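Local coordinates for protein 2-Cys Peroxiredoxin (Plasmodium vivax SaI-1, PDB 2I81) that probably reduces hydrogen peroxide and organic hydroperoxides through a reactive cysteine, as a typical 2-Cys peroxiredoxin, at residues Y22-A32 and S127-L135. Residues are numbered along the deposited sequence; the frame is centred on the assembly and turned at random.
Sequences YVGKEAPFFKA and SISKDYNVL
Tyr132 meets Tyr22 in a T-shaped pair: its edge is directed at the Tyr22 face, with centroids 5.4 Å apart and planes at 72°. The same tyrosines are joined by a hydrogen bond in which Tyr22 OH donates to the backbone O of Tyr132 at 2.8 Å. The C=O···donor angle is 123° and the donor is tilted from the carbonyl plane, while the acceptor O lies in the plane of the Tyr22 ring. The ring contact and this bond together fix how Tyr22 is set against Tyr132.

Pro28 lies over one face of Tyr132, its CD 4.0 Å from the ring centroid, a CH-pi contact. Beyond the ring, Tyr132 OH gives a weak hydrogen bond to Pro28 O (2.8 Å), and Phe30 presents its ring edge to that hydroxyl. The chi1 of -79° sets Tyr132 CG opposite its carbonyl carbon, sending the ring from the end of helix 127-131 across to the 22-32 loop. Farther along, Ile128 fits where the loop runs into strand 31-35, through separate atoms: CG1 meets Phe30 CB, and CD1 meets Ala32 CB at 3.7 Å. At the solvent side a water donates to both Phe29 O and Asp131 OD2.

Helix 127-131 ends in a Schellman motif with Asn133, at positive phi, as C-prime residue: Val134 N bonds to Ser129 O at 2.9 Å, and Asn133 N weakly to Lys130 O. Leu57, Val146 and Ile148 also touch Tyr132, placing its ring against the central sheet. The contact thus packs the N-terminal loop and a short helix over the sheet of the thioredoxin-like peroxiredoxin fold.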
# COMPACT_ATOMS: atom_id res chain seq x y z
N TYR A 22 -3.11 -4.83 -28.55
CA TYR A 22 -4.23 -4.14 -29.18
C TYR A 22 -4.58 -4.70 -30.56
O TYR A 22 -5.52 -4.22 -31.20
CB TYR A 22 -3.97 -2.63 -29.27
CG TYR A 22 -2.67 -2.26 -29.94
CD1 TYR A 22 -1.58 -1.81 -29.19
CD2 TYR A 22 -2.52 -2.35 -31.32
CE1 TYR A 22 -0.38 -1.47 -29.80
CE2 TYR A 22 -1.32 -2.02 -31.94
CZ TYR A 22 -0.26 -1.57 -31.18
OH TYR A 22 0.93 -1.24 -31.79
N VAL A 23 -3.83 -5.70 -31.02
CA VAL A 23 -4.13 -6.35 -32.30
C VAL A 23 -5.40 -7.17 -32.17
O VAL A 23 -5.53 -8.01 -31.28
CB VAL A 23 -2.95 -7.23 -32.81
CG1 VAL A 23 -3.26 -7.77 -34.21
CG2 VAL A 23 -1.65 -6.44 -32.83
N GLY A 24 -6.35 -6.91 -33.07
CA GLY A 24 -7.68 -7.50 -32.99
C GLY A 24 -8.55 -6.74 -32.00
O GLY A 24 -9.66 -7.18 -31.67
N LYS A 25 -8.04 -5.61 -31.53
CA LYS A 25 -8.75 -4.77 -30.57
C LYS A 25 -8.71 -3.31 -31.00
O LYS A 25 -8.12 -2.97 -32.04
CB LYS A 25 -8.18 -4.96 -29.17
CG LYS A 25 -8.62 -6.26 -28.49
CD LYS A 25 -7.81 -6.56 -27.22
CE LYS A 25 -8.21 -5.63 -26.06
NZ LYS A 25 -7.43 -6.11 -24.76
N GLU A 26 -9.34 -2.45 -30.21
CA GLU A 26 -9.45 -1.02 -30.51
C GLU A 26 -8.09 -0.32 -30.54
O GLU A 26 -7.30 -0.45 -29.61
CB GLU A 26 -10.38 -0.35 -29.50
CG GLU A 26 -10.52 1.16 -29.64
CD GLU A 26 -11.31 1.79 -28.50
OE1 GLU A 26 -11.50 3.03 -28.53
OE2 GLU A 26 -11.75 1.06 -27.59
N ALA A 27 -7.84 0.40 -31.63
CA ALA A 27 -6.64 1.21 -31.79
C ALA A 27 -6.64 2.36 -30.78
O ALA A 27 -7.65 3.05 -30.64
CB ALA A 27 -6.54 1.75 -33.21
N PRO A 28 -5.51 2.56 -30.08
CA PRO A 28 -5.39 3.66 -29.12
C PRO A 28 -5.54 5.01 -29.81
O PRO A 28 -4.96 5.23 -30.88
CB PRO A 28 -3.97 3.50 -28.57
CG PRO A 28 -3.61 2.08 -28.83
CD PRO A 28 -4.28 1.75 -30.12
N PHE A 29 -6.34 5.89 -29.20
CA PHE A 29 -6.61 7.21 -29.74
C PHE A 29 -5.35 8.06 -29.82
O PHE A 29 -4.47 7.98 -28.95
CB PHE A 29 -7.67 7.91 -28.88
CG PHE A 29 -7.87 9.36 -29.19
CD1 PHE A 29 -8.72 9.76 -30.22
CD2 PHE A 29 -7.20 10.34 -28.46
CE1 PHE A 29 -8.90 11.11 -30.51
CE2 PHE A 29 -7.37 11.69 -28.75
CZ PHE A 29 -8.22 12.08 -29.78
N PHE A 30 -5.25 8.87 -30.87
CA PHE A 30 -4.19 9.87 -30.99
C PHE A 30 -4.69 11.16 -31.62
O PHE A 30 -5.64 11.16 -32.40
CB PHE A 30 -2.98 9.32 -31.76
CG PHE A 30 -3.27 8.97 -33.19
CD1 PHE A 30 -3.62 7.67 -33.53
CD2 PHE A 30 -3.17 9.93 -34.19
CE1 PHE A 30 -3.89 7.34 -34.86
CE2 PHE A 30 -3.44 9.60 -35.52
CZ PHE A 30 -3.80 8.30 -35.85
N LYS A 31 -4.04 12.27 -31.26
CA LYS A 31 -4.30 13.58 -31.83
C LYS A 31 -2.94 14.23 -31.98
O LYS A 31 -2.20 14.37 -31.00
CB LYS A 31 -5.20 14.40 -30.90
CG LYS A 31 -5.50 15.82 -31.38
CD LYS A 31 -6.24 16.64 -30.33
CE LYS A 31 -7.75 16.45 -30.42
NZ LYS A 31 -8.48 17.27 -29.41
N ALA A 32 -2.59 14.62 -33.20
CA ALA A 32 -1.26 15.17 -33.45
C ALA A 32 -1.28 16.34 -34.42
O ALA A 32 -2.09 16.38 -35.34
CB ALA A 32 -0.32 14.08 -33.95
N SER A 127 3.86 10.46 -26.96
CA SER A 127 2.73 9.71 -26.40
C SER A 127 2.11 8.71 -27.38
O SER A 127 1.62 7.66 -26.96
CB SER A 127 1.67 10.65 -25.84
OG SER A 127 1.18 11.53 -26.84
N ILE A 128 2.14 9.03 -28.67
CA ILE A 128 1.60 8.13 -29.70
C ILE A 128 2.46 6.87 -29.80
O ILE A 128 1.92 5.75 -29.86
CB ILE A 128 1.47 8.82 -31.09
CG1 ILE A 128 0.66 10.12 -30.97
CG2 ILE A 128 0.82 7.88 -32.11
CD1 ILE A 128 0.86 11.09 -32.12
N SER A 129 3.78 7.04 -29.81
CA SER A 129 4.72 5.92 -29.82
C SER A 129 4.60 5.09 -28.54
O SER A 129 4.68 3.86 -28.59
CB SER A 129 6.15 6.41 -30.00
OG SER A 129 6.28 7.23 -31.15
N LYS A 130 4.42 5.78 -27.42
CA LYS A 130 4.22 5.13 -26.12
C LYS A 130 2.94 4.30 -26.09
O LYS A 130 2.93 3.18 -25.57
CB LYS A 130 4.20 6.16 -24.99
CG LYS A 130 5.57 6.63 -24.54
CD LYS A 130 5.46 7.67 -23.43
CE LYS A 130 6.82 8.26 -23.09
NZ LYS A 130 6.73 9.28 -22.00
N ASP A 131 1.86 4.85 -26.65
CA ASP A 131 0.57 4.16 -26.69
C ASP A 131 0.58 2.94 -27.61
O ASP A 131 -0.07 1.93 -27.32
CB ASP A 131 -0.57 5.11 -27.06
CG ASP A 131 -0.90 6.10 -25.94
OD1 ASP A 131 -0.63 5.79 -24.76
OD2 ASP A 131 -1.44 7.18 -26.25
N TYR A 132 1.32 3.02 -28.72
CA TYR A 132 1.41 1.92 -29.68
C TYR A 132 2.56 0.95 -29.38
O TYR A 132 2.84 0.05 -30.17
CB TYR A 132 1.48 2.45 -31.11
CG TYR A 132 0.13 2.87 -31.64
CD1 TYR A 132 -0.40 4.12 -31.33
CD2 TYR A 132 -0.62 2.00 -32.42
CE1 TYR A 132 -1.65 4.50 -31.80
CE2 TYR A 132 -1.88 2.37 -32.90
CZ TYR A 132 -2.38 3.62 -32.58
OH TYR A 132 -3.62 4.00 -33.05
N ASN A 133 3.18 1.15 -28.22
CA ASN A 133 4.31 0.34 -27.75
C ASN A 133 5.40 0.18 -28.82
O ASN A 133 5.84 -0.94 -29.10
CB ASN A 133 3.83 -1.02 -27.22
CG ASN A 133 2.77 -0.89 -26.14
OD1 ASN A 133 1.60 -1.23 -26.37
ND2 ASN A 133 3.15 -0.40 -24.97
N VAL A 134 5.82 1.30 -29.40
CA VAL A 134 6.90 1.29 -30.40
C VAL A 134 8.03 2.27 -30.08
O VAL A 134 8.95 2.44 -30.88
CB VAL A 134 6.37 1.51 -31.85
CG1 VAL A 134 5.54 0.31 -32.31
CG2 VAL A 134 5.57 2.81 -31.97
N LEU A 135 7.96 2.90 -28.90
CA LEU A 135 9.02 3.81 -28.46
C LEU A 135 10.25 3.01 -28.06
O LEU A 135 10.18 2.11 -27.22
CB LEU A 135 8.55 4.67 -27.28
CG LEU A 135 8.93 6.17 -27.22
CD1 LEU A 135 8.95 6.65 -25.78
CD2 LEU A 135 10.25 6.51 -27.91
O HOH W 1 -1.66 8.27 -28.76